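Local coordinates for zinc-type alcohol dehydrogenase-like protein YAHK (Escherichia coli, PDB 1UUF), which catalyses the NADPH-dependent reduction of a wide range of aldehydes to the corresponding alcohols, as a zinc-containing alcohol dehydrogenase that binds two zinc ions per subunit, at residues A[189-193]-A[194-198]; A[226-229]-A[230-233]; A[252-255]-A[256-260]; A[338-341]-A[342-345]. All coordinates share one frame; numbering follows the deposited sequence.

The contacts follow one another along the chain in numerical order. Each is a local turn between secondary structure elements. Contacts 1 to 3 belong to the nucleotide-binding half, built on a six-stranded parallel sheet. Contacts 1 and 3 enter the neighbouring strands 197-201 and 258-263; their centres are about 13 Å apart and they touch, with Lys197 bonding to Ser257 and Asp259. Contact 2 leaves strand 220-225 of the same sheet, its centre about 24 Å from that of contact 1. Contact 4 leaves strand 336-339 of the mixed sheet, which also holds GroES-like domain strands, about 41 Å centre to centre from contact 3. The chain therefore returns to the catalytic part after completing the Rossmann part.

Contact 1 (A[189-193]-A[194-198]); sequences HWQAG and PGKKV
Lys196 closes the turn at Gly193 by donating a hydrogen bond from its backbone N to Gly193 O at 3.0 Å. The N-H points at the oxygen at 146°. This bond spans a type II beta turn from Gly193 to Lys196. Pro194 and Gly195 fill the two central positions. The ring of Pro194 holds the first of them at phi -53°. Gly193 is buried and extended, and a side chain on it would run into Pro194 CD. Gly195 has a positive phi at which a CB would press on the preceding carbonyl oxygen.

The Lys196 side chain starts back over the turn, with CB 3.3 Å from Gly193 O. It then bends at chi2 (-60°) and again at chi4, which swings its end toward the helix terminus. NZ reaches Gln191 O at 3.0 Å, and Gln191 CB lies beside the ammonium group. The donor is tilted from the carbonyl plane. Replacing Lys196 by an alanine would probably leave Gln191 O without its ammonium partner and weaken the hold between the turn and the end of the helix. Deeper in, Ala192 CB touches Val198 CG2 at 3.9 Å, and both residues pack on Leu187 of helix 176-189.

Gln191 has a positive phi and is the C-prime residue of a Schellman motif, in which Ala192 N returns to Leu187 O. A Schellman helix end followed by a type II turn thus leads into strand 197-201, a central strand of the parallel Rossmann sheet.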
ATOM      1  N   HIS A 189       9.925  -9.861   1.091  1.00 11.72           N
ATOM      2  CA  HIS A 189       8.463  -9.836   1.126  1.00 11.28           C
ATOM      3  C   HIS A 189       7.850  -9.446  -0.210  1.00 11.09           C
ATOM      4  O   HIS A 189       6.843 -10.026  -0.629  1.00 11.28           O
ATOM      5  CB  HIS A 189       7.958  -8.887   2.214  1.00 10.98           C
ATOM      6  CG  HIS A 189       6.511  -9.078   2.543  1.00 11.28           C
ATOM      7  ND1 HIS A 189       5.561  -8.102   2.331  1.00 14.06           N
ATOM      8  CD2 HIS A 189       5.851 -10.138   3.065  1.00  9.34           C
ATOM      9  CE1 HIS A 189       4.378  -8.553   2.709  1.00 12.92           C
ATOM     10  NE2 HIS A 189       4.526  -9.786   3.160  1.00 15.55           N
ATOM     11  N   TRP A 190       8.446  -8.468  -0.885  1.00 10.19           N
ATOM     12  CA  TRP A 190       7.923  -8.042  -2.176  1.00 11.00           C
ATOM     13  C   TRP A 190       8.644  -8.731  -3.333  1.00 12.67           C
ATOM     14  O   TRP A 190       8.659  -8.257  -4.469  1.00 13.12           O
ATOM     15  CB  TRP A 190       7.952  -6.515  -2.281  1.00 10.76           C
ATOM     16  CG  TRP A 190       6.739  -5.903  -1.609  1.00 11.45           C
ATOM     17  CD1 TRP A 190       5.485  -5.765  -2.147  1.00 12.45           C
ATOM     18  CD2 TRP A 190       6.645  -5.433  -0.256  1.00 10.03           C
ATOM     19  NE1 TRP A 190       4.620  -5.238  -1.209  1.00 12.33           N
ATOM     20  CE2 TRP A 190       5.307  -5.026  -0.043  1.00 10.73           C
ATOM     21  CE3 TRP A 190       7.562  -5.317   0.799  1.00 10.24           C
ATOM     22  CZ2 TRP A 190       4.865  -4.509   1.183  1.00 10.94           C
ATOM     23  CZ3 TRP A 190       7.122  -4.805   2.017  1.00 10.04           C
ATOM     24  CH2 TRP A 190       5.785  -4.407   2.197  1.00 12.08           C
ATOM     25  N   GLN A 191       9.241  -9.869  -2.995  1.00 12.77           N
ATOM     26  CA  GLN A 191       9.915 -10.764  -3.929  1.00 13.72           C
ATOM     27  C   GLN A 191      10.924 -10.198  -4.918  1.00 13.64           C
ATOM     28  O   GLN A 191      10.836 -10.466  -6.120  1.00 12.78           O
ATOM     29  CB  GLN A 191       8.845 -11.552  -4.688  1.00 17.54           C
ATOM     30  CG  GLN A 191       7.673 -11.953  -3.798  1.00 22.54           C
ATOM     31  CD  GLN A 191       6.638 -12.803  -4.507  1.00 26.24           C
ATOM     32  OE1 GLN A 191       5.510 -12.943  -4.033  1.00 31.64           O
ATOM     33  NE2 GLN A 191       7.017 -13.388  -5.635  1.00 28.97           N
ATOM     34  N   ALA A 192      11.888  -9.435  -4.419  1.00 11.96           N
ATOM     35  CA  ALA A 192      12.920  -8.883  -5.289  1.00 13.62           C
ATOM     36  C   ALA A 192      13.757 -10.053  -5.787  1.00 12.14           C
ATOM     37  O   ALA A 192      14.053 -10.970  -5.025  1.00 14.79           O
ATOM     38  CB  ALA A 192      13.800  -7.912  -4.513  1.00 14.48           C
ATOM     39  N   GLY A 193      14.135 -10.031  -7.061  1.00 11.84           N
ATOM     40  CA  GLY A 193      14.937 -11.120  -7.597  1.00 13.42           C
ATOM     41  C   GLY A 193      15.104 -11.011  -9.095  1.00 13.87           C
ATOM     42  O   GLY A 193      14.738  -9.994  -9.675  1.00 14.21           O
ATOM     43  N   PRO A 194      15.659 -12.040  -9.755  1.00 15.22           N
ATOM     44  CA  PRO A 194      15.841 -11.983 -11.208  1.00 15.94           C
ATOM     45  C   PRO A 194      14.538 -11.633 -11.925  1.00 16.84           C
ATOM     46  O   PRO A 194      13.475 -12.139 -11.569  1.00 17.57           O
ATOM     47  CB  PRO A 194      16.322 -13.391 -11.550  1.00 15.40           C
ATOM     48  CG  PRO A 194      17.079 -13.793 -10.326  1.00 16.81           C
ATOM     49  CD  PRO A 194      16.173 -13.310  -9.209  1.00 14.82           C
ATOM     50  N   GLY A 195      14.624 -10.760 -12.923  1.00 16.88           N
ATOM     51  CA  GLY A 195      13.439 -10.379 -13.671  1.00 17.91           C
ATOM     52  C   GLY A 195      12.637  -9.247 -13.062  1.00 18.45           C
ATOM     53  O   GLY A 195      11.639  -8.812 -13.637  1.00 20.37           O
ATOM     54  N   LYS A 196      13.063  -8.772 -11.895  1.00 15.77           N
ATOM     55  CA  LYS A 196      12.374  -7.682 -11.215  1.00 15.29           C
ATOM     56  C   LYS A 196      13.219  -6.421 -11.260  1.00 14.28           C
ATOM     57  O   LYS A 196      14.436  -6.480 -11.098  1.00 15.33           O
ATOM     58  CB  LYS A 196      12.122  -8.032  -9.746  1.00 15.96           C
ATOM     59  CG  LYS A 196      11.324  -9.305  -9.519  1.00 18.08           C
ATOM     60  CD  LYS A 196       9.949  -9.223 -10.156  1.00 20.21           C
ATOM     61  CE  LYS A 196       9.091 -10.411  -9.751  1.00 22.44           C
ATOM     62  NZ  LYS A 196       8.793 -10.386  -8.295  1.00 22.10           N
ATOM     63  N   LYS A 197      12.569  -5.282 -11.480  1.00 11.89           N
ATOM     64  CA  LYS A 197      13.268  -4.007 -11.502  1.00 12.01           C
ATOM     65  C   LYS A 197      12.978  -3.387 -10.141  1.00 10.88           C
ATOM     66  O   LYS A 197      11.832  -3.066  -9.824  1.00 12.04           O
ATOM     67  CB  LYS A 197      12.740  -3.113 -12.624  1.00 12.30           C
ATOM     68  CG  LYS A 197      13.525  -1.818 -12.759  1.00 14.42           C
ATOM     69  CD  LYS A 197      13.078  -0.990 -13.949  1.00 16.41           C
ATOM     70  CE  LYS A 197      13.909   0.283 -14.046  1.00 15.74           C
ATOM     71  NZ  LYS A 197      13.490   1.161 -15.176  1.00 15.06           N
ATOM     72  N   VAL A 198      14.021  -3.236  -9.334  1.00 10.11           N
ATOM     73  CA  VAL A 198      13.874  -2.711  -7.986  1.00  9.78           C
ATOM     74  C   VAL A 198      14.609  -1.403  -7.766  1.00 10.75           C
ATOM     75  O   VAL A 198      15.764  -1.247  -8.167  1.00 10.37           O
ATOM     76  CB  VAL A 198      14.394  -3.733  -6.958  1.00  9.32           C
ATOM     77  CG1 VAL A 198      14.262  -3.176  -5.545  1.00 10.53           C
ATOM     78  CG2 VAL A 198      13.630  -5.039  -7.104  1.00 12.49           C
TER

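Contact 2 (A[226-229]-A[230-233])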
ATOM      1  N   THR A 226      19.709  12.382  -4.301  1.00 19.16           N
ATOM      2  CA  THR A 226      19.267  13.755  -4.517  1.00 21.24           C
ATOM      3  C   THR A 226      20.431  14.666  -4.900  1.00 24.32           C
ATOM      4  O   THR A 226      20.253  15.872  -5.071  1.00 24.60           O
ATOM      5  CB  THR A 226      18.582  14.329  -3.260  1.00 23.16           C
ATOM      6  OG1 THR A 226      19.447  14.176  -2.130  1.00 22.72           O
ATOM      7  CG2 THR A 226      17.270  13.608  -2.993  1.00 22.95           C
ATOM      8  N   SER A 227      21.620  14.084  -5.037  1.00 25.87           N
ATOM      9  CA  SER A 227      22.810  14.848  -5.404  1.00 29.11           C
ATOM     10  C   SER A 227      23.739  14.049  -6.311  1.00 28.81           C
ATOM     11  O   SER A 227      23.858  12.831  -6.177  1.00 29.85           O
ATOM     12  CB  SER A 227      23.576  15.280  -4.150  1.00 30.56           C
ATOM     13  OG  SER A 227      24.048  14.161  -3.419  1.00 35.45           O
ATOM     14  N   GLU A 228      24.398  14.745  -7.231  1.00 27.54           N
ATOM     15  CA  GLU A 228      25.322  14.109  -8.161  1.00 26.09           C
ATOM     16  C   GLU A 228      26.530  13.531  -7.439  1.00 24.22           C
ATOM     17  O   GLU A 228      27.182  12.618  -7.938  1.00 23.71           O
ATOM     18  CB  GLU A 228      25.804  15.122  -9.203  1.00 27.29           C
ATOM     19  CG  GLU A 228      24.761  15.503 -10.230  1.00 28.55           C
ATOM     20  CD  GLU A 228      24.279  14.309 -11.025  1.00 29.91           C
ATOM     21  OE1 GLU A 228      25.129  13.597 -11.604  1.00 30.76           O
ATOM     22  OE2 GLU A 228      23.053  14.081 -11.072  1.00 31.70           O
ATOM     23  N   ALA A 229      26.821  14.066  -6.261  1.00 23.85           N
ATOM     24  CA  ALA A 229      27.971  13.629  -5.483  1.00 22.71           C
ATOM     25  C   ALA A 229      27.999  12.141  -5.153  1.00 22.24           C
ATOM     26  O   ALA A 229      29.069  11.537  -5.102  1.00 21.01           O
ATOM     27  CB  ALA A 229      28.057  14.441  -4.197  1.00 25.29           C
ATOM     28  N   LYS A 230      26.832  11.540  -4.941  1.00 19.38           N
ATOM     29  CA  LYS A 230      26.784  10.127  -4.579  1.00 18.82           C
ATOM     30  C   LYS A 230      26.490   9.174  -5.732  1.00 16.38           C
ATOM     31  O   LYS A 230      26.292   7.980  -5.518  1.00 16.03           O
ATOM     32  CB  LYS A 230      25.756   9.928  -3.462  1.00 20.67           C
ATOM     33  CG  LYS A 230      25.986  10.859  -2.282  1.00 25.27           C
ATOM     34  CD  LYS A 230      24.927  10.702  -1.208  1.00 30.06           C
ATOM     35  CE  LYS A 230      25.124   9.423  -0.421  1.00 32.31           C
ATOM     36  NZ  LYS A 230      24.045   9.246   0.590  1.00 35.98           N
ATOM     37  N   ARG A 231      26.481   9.691  -6.955  1.00 16.03           N
ATOM     38  CA  ARG A 231      26.196   8.849  -8.110  1.00 14.50           C
ATOM     39  C   ARG A 231      27.217   7.726  -8.281  1.00 15.37           C
ATOM     40  O   ARG A 231      26.845   6.564  -8.432  1.00 14.02           O
ATOM     41  CB  ARG A 231      26.134   9.690  -9.388  1.00 15.09           C
ATOM     42  CG  ARG A 231      25.770   8.882 -10.627  1.00 14.79           C
ATOM     43  CD  ARG A 231      25.786   9.745 -11.876  1.00 19.42           C
ATOM     44  NE  ARG A 231      24.756  10.779 -11.842  1.00 18.73           N
ATOM     45  CZ  ARG A 231      23.489  10.589 -12.202  1.00 22.08           C
ATOM     46  NH1 ARG A 231      23.086   9.402 -12.631  1.00 21.34           N
ATOM     47  NH2 ARG A 231      22.622  11.591 -12.132  1.00 22.74           N
ATOM     48  N   GLU A 232      28.504   8.064  -8.262  1.00 14.48           N
ATOM     49  CA  GLU A 232      29.537   7.045  -8.414  1.00 14.36           C
ATOM     50  C   GLU A 232      29.503   6.061  -7.253  1.00 14.25           C
ATOM     51  O   GLU A 232      29.711   4.860  -7.438  1.00 14.78           O
ATOM     52  CB  GLU A 232      30.923   7.689  -8.500  1.00 16.75           C
ATOM     53  CG  GLU A 232      31.204   8.359  -9.830  1.00 20.52           C
ATOM     54  CD  GLU A 232      31.113   7.391 -10.988  1.00 23.40           C
ATOM     55  OE1 GLU A 232      31.755   6.320 -10.921  1.00 25.06           O
ATOM     56  OE2 GLU A 232      30.401   7.698 -11.967  1.00 27.09           O
ATOM     57  N   ALA A 233      29.239   6.576  -6.058  1.00 13.32           N
ATOM     58  CA  ALA A 233      29.175   5.740  -4.864  1.00 12.92           C
ATOM     59  C   ALA A 233      28.090   4.674  -4.992  1.00 12.54           C
ATOM     60  O   ALA A 233      28.288   3.524  -4.586  1.00 13.23           O
ATOM     61  CB  ALA A 233      28.913   6.609  -3.636  1.00 15.99           C
TER
HETATM   62  O   HOH W   1      29.452  10.876  -8.367  1.00 22.28           O
HETATM   63  O   HOH W   2      30.057   9.135  -5.586  1.00 32.43           O
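Arg231 reaches back beside Glu228, and the two side chains point the same way. At its root, Arg231 CB lies 3.4 Å from Glu228 O, the oxygen that also accepts a bond from the Arg231 backbone N. CG stands anti to the backbone N (chi1 -177°), which starts the chain along the Glu228 side. CD passes Glu228 OE1 at 3.9 Å. A bend at chi3 turns the guanidinium edge to the carboxylate. NE gives its N-H to Glu228 OE1 at 2.9 Å. At the tip, NH2 meets Glu228 OE2 at 2.7 Å, nearly straight and on the syn lone pair. The grip is side-on, one nitrogen to each oxygen, with the two planes only 26° apart. NH2 also bridges to Glu250, and Asn244 ND2 binds Glu228 OE2.

The backbone of this helix start is hydrated. One water links Glu228 O to Glu232 N, and another joins Ala229 O (2.6 Å) to Ala233 N. Each water sits between an oxygen and the nitrogen four residues on. The paired bonds fix the guanidinium rotation. The positive arginine, with the Asn244 amide as a second donor, would favour an ionised Glu228, while Arg231 NH2 is divided between two carboxylates.

Contact 3 (A[252-255]-A[256-260]); sequences AAHL and KSFDF
The Ser257 hydroxyl donates a hydrogen bond to His254 O, OG to O 2.7 Å, in the turn that joins helix 248-252 to strand 258-263 of the Rossmann fold. The hydroxyl sits above the carbonyl plane, 43° out of it. Chi1 of 70° puts OG between the backbone N and the carbonyl carbon, on the side that faces His254 O. Ser257 N adds a weak bond to the same oxygen at 3.4 Å. His254 O is therefore held from two points of one residue.

Beside this, Phe258 CE1 rests on His254 CB at 3.7 Å. The two rings meet obliquely, with planes 41° apart. On the outer side, Leu255 and Lys256 run side by side, and Leu255 CG packs on Lys256 CG at 3.7 Å. The Lys256 amine ends on Asp128 of the second subunit, in a salt bridge.

The next shell sets these groups. A type I turn from Ala252 to Leu255, closed by Leu255 N to Ala252 O, carries His254 to its place. The His254 side chain packs on Glu241 and Val243 of strand 241-244. Lys197 joins the two halves of the contact from the neighbouring strand, with a cation-pi contact to Phe258. Its NZ is hydrogen-bonded to both His254 ND1 and Ser257 OG, so OG has the lysine as a second partner while it donates to His254 O.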
ATOM      1  N   ALA A 252      11.761  10.650 -15.472  1.00 19.11           N
ATOM      2  CA  ALA A 252      10.820  10.328 -16.540  1.00 19.70           C
ATOM      3  C   ALA A 252      11.209   9.089 -17.342  1.00 19.09           C
ATOM      4  O   ALA A 252      10.345   8.386 -17.867  1.00 20.91           O
ATOM      5  CB  ALA A 252      10.669  11.524 -17.475  1.00 19.46           C
ATOM      6  N   ALA A 253      12.506   8.819 -17.432  1.00 18.60           N
ATOM      7  CA  ALA A 253      12.985   7.666 -18.182  1.00 17.70           C
ATOM      8  C   ALA A 253      12.598   6.336 -17.536  1.00 17.61           C
ATOM      9  O   ALA A 253      12.740   5.282 -18.153  1.00 18.72           O
ATOM     10  CB  ALA A 253      14.499   7.746 -18.338  1.00 19.96           C
ATOM     11  N   HIS A 254      12.103   6.387 -16.303  1.00 15.81           N
ATOM     12  CA  HIS A 254      11.718   5.172 -15.583  1.00 16.46           C
ATOM     13  C   HIS A 254      10.235   5.112 -15.244  1.00 16.25           C
ATOM     14  O   HIS A 254       9.817   4.347 -14.373  1.00 14.54           O
ATOM     15  CB  HIS A 254      12.537   5.061 -14.295  1.00 15.27           C
ATOM     16  CG  HIS A 254      14.010   4.945 -14.530  1.00 16.48           C
ATOM     17  ND1 HIS A 254      14.625   3.745 -14.818  1.00 16.76           N
ATOM     18  CD2 HIS A 254      14.987   5.882 -14.549  1.00 18.67           C
ATOM     19  CE1 HIS A 254      15.917   3.949 -15.005  1.00 18.36           C
ATOM     20  NE2 HIS A 254      16.162   5.237 -14.848  1.00 18.57           N
ATOM     21  N   LEU A 255       9.438   5.919 -15.931  1.00 15.44           N
ATOM     22  CA  LEU A 255       7.999   5.947 -15.695  1.00 17.39           C
ATOM     23  C   LEU A 255       7.381   4.550 -15.773  1.00 16.35           C
ATOM     24  O   LEU A 255       7.707   3.767 -16.668  1.00 16.43           O
ATOM     25  CB  LEU A 255       7.321   6.851 -16.727  1.00 18.42           C
ATOM     26  CG  LEU A 255       5.806   7.011 -16.601  1.00 21.31           C
ATOM     27  CD1 LEU A 255       5.481   7.896 -15.400  1.00 22.67           C
ATOM     28  CD2 LEU A 255       5.252   7.630 -17.874  1.00 22.83           C
ATOM     29  N   LYS A 256       6.492   4.248 -14.829  1.00 17.21           N
ATOM     30  CA  LYS A 256       5.788   2.964 -14.782  1.00 16.09           C
ATOM     31  C   LYS A 256       6.673   1.763 -15.114  1.00 15.89           C
ATOM     32  O   LYS A 256       6.294   0.927 -15.933  1.00 16.36           O
ATOM     33  CB  LYS A 256       4.608   2.993 -15.760  1.00 17.94           C
ATOM     34  CG  LYS A 256       3.651   4.158 -15.562  1.00 22.27           C
ATOM     35  CD  LYS A 256       2.624   4.228 -16.690  1.00 25.34           C
ATOM     36  CE  LYS A 256       1.680   5.413 -16.519  1.00 26.56           C
ATOM     37  NZ  LYS A 256       0.721   5.551 -17.658  1.00 28.07           N
ATOM     38  N   SER A 257       7.832   1.647 -14.470  1.00 14.67           N
ATOM     39  CA  SER A 257       8.728   0.536 -14.780  1.00 14.05           C
ATOM     40  C   SER A 257       9.191  -0.306 -13.600  1.00 13.44           C
ATOM     41  O   SER A 257       9.785  -1.371 -13.800  1.00 13.03           O
ATOM     42  CB  SER A 257       9.971   1.060 -15.502  1.00 16.24           C
ATOM     43  OG  SER A 257      10.779   1.811 -14.612  1.00 16.04           O
ATOM     44  N   PHE A 258       8.935   0.154 -12.378  1.00 10.99           N
ATOM     45  CA  PHE A 258       9.383  -0.586 -11.202  1.00 12.06           C
ATOM     46  C   PHE A 258       8.390  -1.567 -10.611  1.00 11.47           C
ATOM     47  O   PHE A 258       7.210  -1.268 -10.463  1.00 12.38           O
ATOM     48  CB  PHE A 258       9.815   0.372 -10.091  1.00 11.73           C
ATOM     49  CG  PHE A 258      11.126   1.045 -10.347  1.00 10.93           C
ATOM     50  CD1 PHE A 258      11.179   2.248 -11.040  1.00 12.15           C
ATOM     51  CD2 PHE A 258      12.312   0.469  -9.906  1.00 10.89           C
ATOM     52  CE1 PHE A 258      12.398   2.872 -11.289  1.00 12.80           C
ATOM     53  CE2 PHE A 258      13.535   1.080 -10.150  1.00 11.25           C
ATOM     54  CZ  PHE A 258      13.578   2.289 -10.843  1.00 11.10           C
ATOM     55  N   ASP A 259       8.891  -2.743 -10.257  1.00 11.70           N
ATOM     56  CA  ASP A 259       8.066  -3.763  -9.637  1.00 12.00           C
ATOM     57  C   ASP A 259       7.957  -3.407  -8.167  1.00 11.97           C
ATOM     58  O   ASP A 259       6.904  -3.556  -7.547  1.00 13.57           O
ATOM     59  CB  ASP A 259       8.729  -5.134  -9.765  1.00 12.57           C
ATOM     60  CG  ASP A 259       8.723  -5.655 -11.186  1.00 16.63           C
ATOM     61  OD1 ASP A 259       7.652  -6.098 -11.652  1.00 17.07           O
ATOM     62  OD2 ASP A 259       9.788  -5.612 -11.837  1.00 17.65           O
ATOM     63  N   PHE A 260       9.064  -2.912  -7.625  1.00 10.20           N
ATOM     64  CA  PHE A 260       9.129  -2.571  -6.215  1.00  9.73           C
ATOM     65  C   PHE A 260      10.148  -1.461  -5.965  1.00  9.43           C
ATOM     66  O   PHE A 260      11.196  -1.416  -6.601  1.00  9.53           O
ATOM     67  CB  PHE A 260       9.522  -3.828  -5.434  1.00 10.17           C
ATOM     68  CG  PHE A 260       9.727  -3.603  -3.966  1.00  9.70           C
ATOM     69  CD1 PHE A 260       8.678  -3.177  -3.159  1.00 12.22           C
ATOM     70  CD2 PHE A 260      10.971  -3.834  -3.385  1.00 11.65           C
ATOM     71  CE1 PHE A 260       8.865  -2.982  -1.791  1.00 12.30           C
ATOM     72  CE2 PHE A 260      11.169  -3.644  -2.020  1.00 10.08           C
ATOM     73  CZ  PHE A 260      10.112  -3.216  -1.222  1.00 11.48           C
TER

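Contact 4 (A[338-341]-A[342-345])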
ATOM      1  N   MET A 338      35.162   2.044  11.779  1.00 14.80           N
ATOM      2  CA  MET A 338      35.280   1.681  13.183  1.00 16.30           C
ATOM      3  C   MET A 338      35.611   2.891  14.048  1.00 15.43           C
ATOM      4  O   MET A 338      36.443   3.720  13.677  1.00 14.94           O
ATOM      5  CB  MET A 338      36.362   0.613  13.343  1.00 19.61           C
ATOM      6  CG  MET A 338      36.327  -0.114  14.670  1.00 26.80           C
ATOM      7  SD  MET A 338      37.479  -1.495  14.690  1.00 35.71           S
ATOM      8  CE  MET A 338      36.555  -2.714  13.765  1.00 34.38           C
ATOM      9  N   ILE A 339      34.950   2.998  15.197  1.00 13.04           N
ATOM     10  CA  ILE A 339      35.193   4.114  16.106  1.00 13.89           C
ATOM     11  C   ILE A 339      35.324   3.619  17.539  1.00 14.54           C
ATOM     12  O   ILE A 339      34.983   2.477  17.844  1.00 13.04           O
ATOM     13  CB  ILE A 339      34.040   5.156  16.061  1.00 14.03           C
ATOM     14  CG1 ILE A 339      32.723   4.507  16.493  1.00 13.94           C
ATOM     15  CG2 ILE A 339      33.909   5.734  14.659  1.00 14.46           C
ATOM     16  CD1 ILE A 339      31.552   5.480  16.553  1.00 14.73           C
ATOM     17  N   ARG A 340      35.833   4.484  18.414  1.00 14.98           N
ATOM     18  CA  ARG A 340      35.972   4.143  19.822  1.00 15.59           C
ATOM     19  C   ARG A 340      34.622   4.420  20.472  1.00 15.71           C
ATOM     20  O   ARG A 340      33.813   5.180  19.936  1.00 15.66           O
ATOM     21  CB  ARG A 340      37.035   5.012  20.496  1.00 16.95           C
ATOM     22  CG  ARG A 340      38.437   4.893  19.919  1.00 21.08           C
ATOM     23  CD  ARG A 340      39.440   5.575  20.845  1.00 23.70           C
ATOM     24  NE  ARG A 340      39.109   6.979  21.074  1.00 27.92           N
ATOM     25  CZ  ARG A 340      39.518   7.984  20.304  1.00 29.66           C
ATOM     26  NH1 ARG A 340      39.159   9.230  20.592  1.00 29.07           N
ATOM     27  NH2 ARG A 340      40.296   7.748  19.255  1.00 30.15           N
ATOM     28  N   ALA A 341      34.384   3.816  21.629  1.00 17.62           N
ATOM     29  CA  ALA A 341      33.123   4.009  22.329  1.00 19.07           C
ATOM     30  C   ALA A 341      32.930   5.458  22.771  1.00 20.46           C
ATOM     31  O   ALA A 341      31.800   5.915  22.929  1.00 21.25           O
ATOM     32  CB  ALA A 341      33.047   3.072  23.533  1.00 17.97           C
ATOM     33  N   ASP A 342      34.025   6.190  22.953  1.00 21.62           N
ATOM     34  CA  ASP A 342      33.921   7.583  23.382  1.00 23.47           C
ATOM     35  C   ASP A 342      33.777   8.567  22.226  1.00 23.49           C
ATOM     36  O   ASP A 342      33.809   9.781  22.430  1.00 24.15           O
ATOM     37  CB  ASP A 342      35.134   7.974  24.231  1.00 27.05           C
ATOM     38  CG  ASP A 342      36.451   7.695  23.532  1.00 29.50           C
ATOM     39  OD1 ASP A 342      36.602   8.090  22.357  1.00 30.34           O
ATOM     40  OD2 ASP A 342      37.338   7.084  24.165  1.00 33.51           O
ATOM     41  N   GLN A 343      33.610   8.043  21.016  1.00 20.84           N
ATOM     42  CA  GLN A 343      33.468   8.883  19.829  1.00 19.08           C
ATOM     43  C   GLN A 343      32.056   8.835  19.251  1.00 18.10           C
ATOM     44  O   GLN A 343      31.801   9.358  18.167  1.00 16.56           O
ATOM     45  CB  GLN A 343      34.476   8.439  18.763  1.00 20.96           C
ATOM     46  CG  GLN A 343      35.922   8.770  19.116  1.00 22.16           C
ATOM     47  CD  GLN A 343      36.925   8.174  18.144  1.00 25.36           C
ATOM     48  OE1 GLN A 343      38.023   8.705  17.972  1.00 29.61           O
ATOM     49  NE2 GLN A 343      36.562   7.062  17.516  1.00 18.70           N
ATOM     50  N   ILE A 344      31.130   8.224  19.982  1.00 16.87           N
ATOM     51  CA  ILE A 344      29.769   8.104  19.481  1.00 17.44           C
ATOM     52  C   ILE A 344      29.051   9.434  19.269  1.00 16.30           C
ATOM     53  O   ILE A 344      28.305   9.588  18.302  1.00 16.11           O
ATOM     54  CB  ILE A 344      28.919   7.200  20.399  1.00 18.46           C
ATOM     55  CG1 ILE A 344      29.646   5.875  20.631  1.00 21.12           C
ATOM     56  CG2 ILE A 344      27.579   6.917  19.744  1.00 18.65           C
ATOM     57  CD1 ILE A 344      28.979   4.970  21.644  1.00 23.32           C
ATOM     58  N   ASN A 345      29.274  10.403  20.155  1.00 16.66           N
ATOM     59  CA  ASN A 345      28.621  11.700  20.000  1.00 17.43           C
ATOM     60  C   ASN A 345      29.050  12.362  18.692  1.00 18.10           C
ATOM     61  O   ASN A 345      28.224  12.923  17.972  1.00 18.91           O
ATOM     62  CB  ASN A 345      28.957  12.616  21.180  1.00 17.47           C
ATOM     63  CG  ASN A 345      28.385  12.109  22.485  1.00 18.55           C
ATOM     64  OD1 ASN A 345      27.166  11.968  22.631  1.00 18.45           O
ATOM     65  ND2 ASN A 345      29.258  11.829  23.442  1.00 16.64           N
TER
HETATM   66  O   HOH W   3      30.611   8.442  22.968  1.00 27.46           O
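Asp342 turns back on Arg340, and its OD1 accepts a hydrogen bond from Arg340 NE at 3.0 Å. The oxygen uses its syn lone pair, and the N-H...O angle is 141°. A weaker bond from Arg340 NH1 reaches the same OD1 at 3.3 Å, so one oxygen holds this edge of the guanidinium. The first torsion of Asp342, chi1 54°, places CG between the backbone N and the carbonyl carbon and brings the carboxylate round to the arginine. The two planes stand 55° apart.

Gln343 comes next, at the N-cap position. Its backbone N bonds to Arg340 O at 3.1 Å and closes the turn. Its extended side chain runs back across the arginine, and CD lies over the centre of one guanidinium face. Closer in, Gln343 CG is 3.6 Å from Arg340 NH1. An alanine in place of Gln343 would remove the group covering that face and would probably let the guanidinium turn more freely about its salt bridge.

Ile344 opens the helix. Its CG1 presses closely on Ala341 O at 3.1 Å. A water takes a weak bond from Ile344 N and gives one to Ala341 O (2.8 Å). The Ile344 side chain also meets Val26 and Ile362. It lies about 13 Å from a zinc ion and is not part of the metal site.

These residues form the first corner of a beta-alpha-beta unit. Strand 336-339 leads through helix 344-352 to strand 359-363, its parallel neighbour in the mixed sheet.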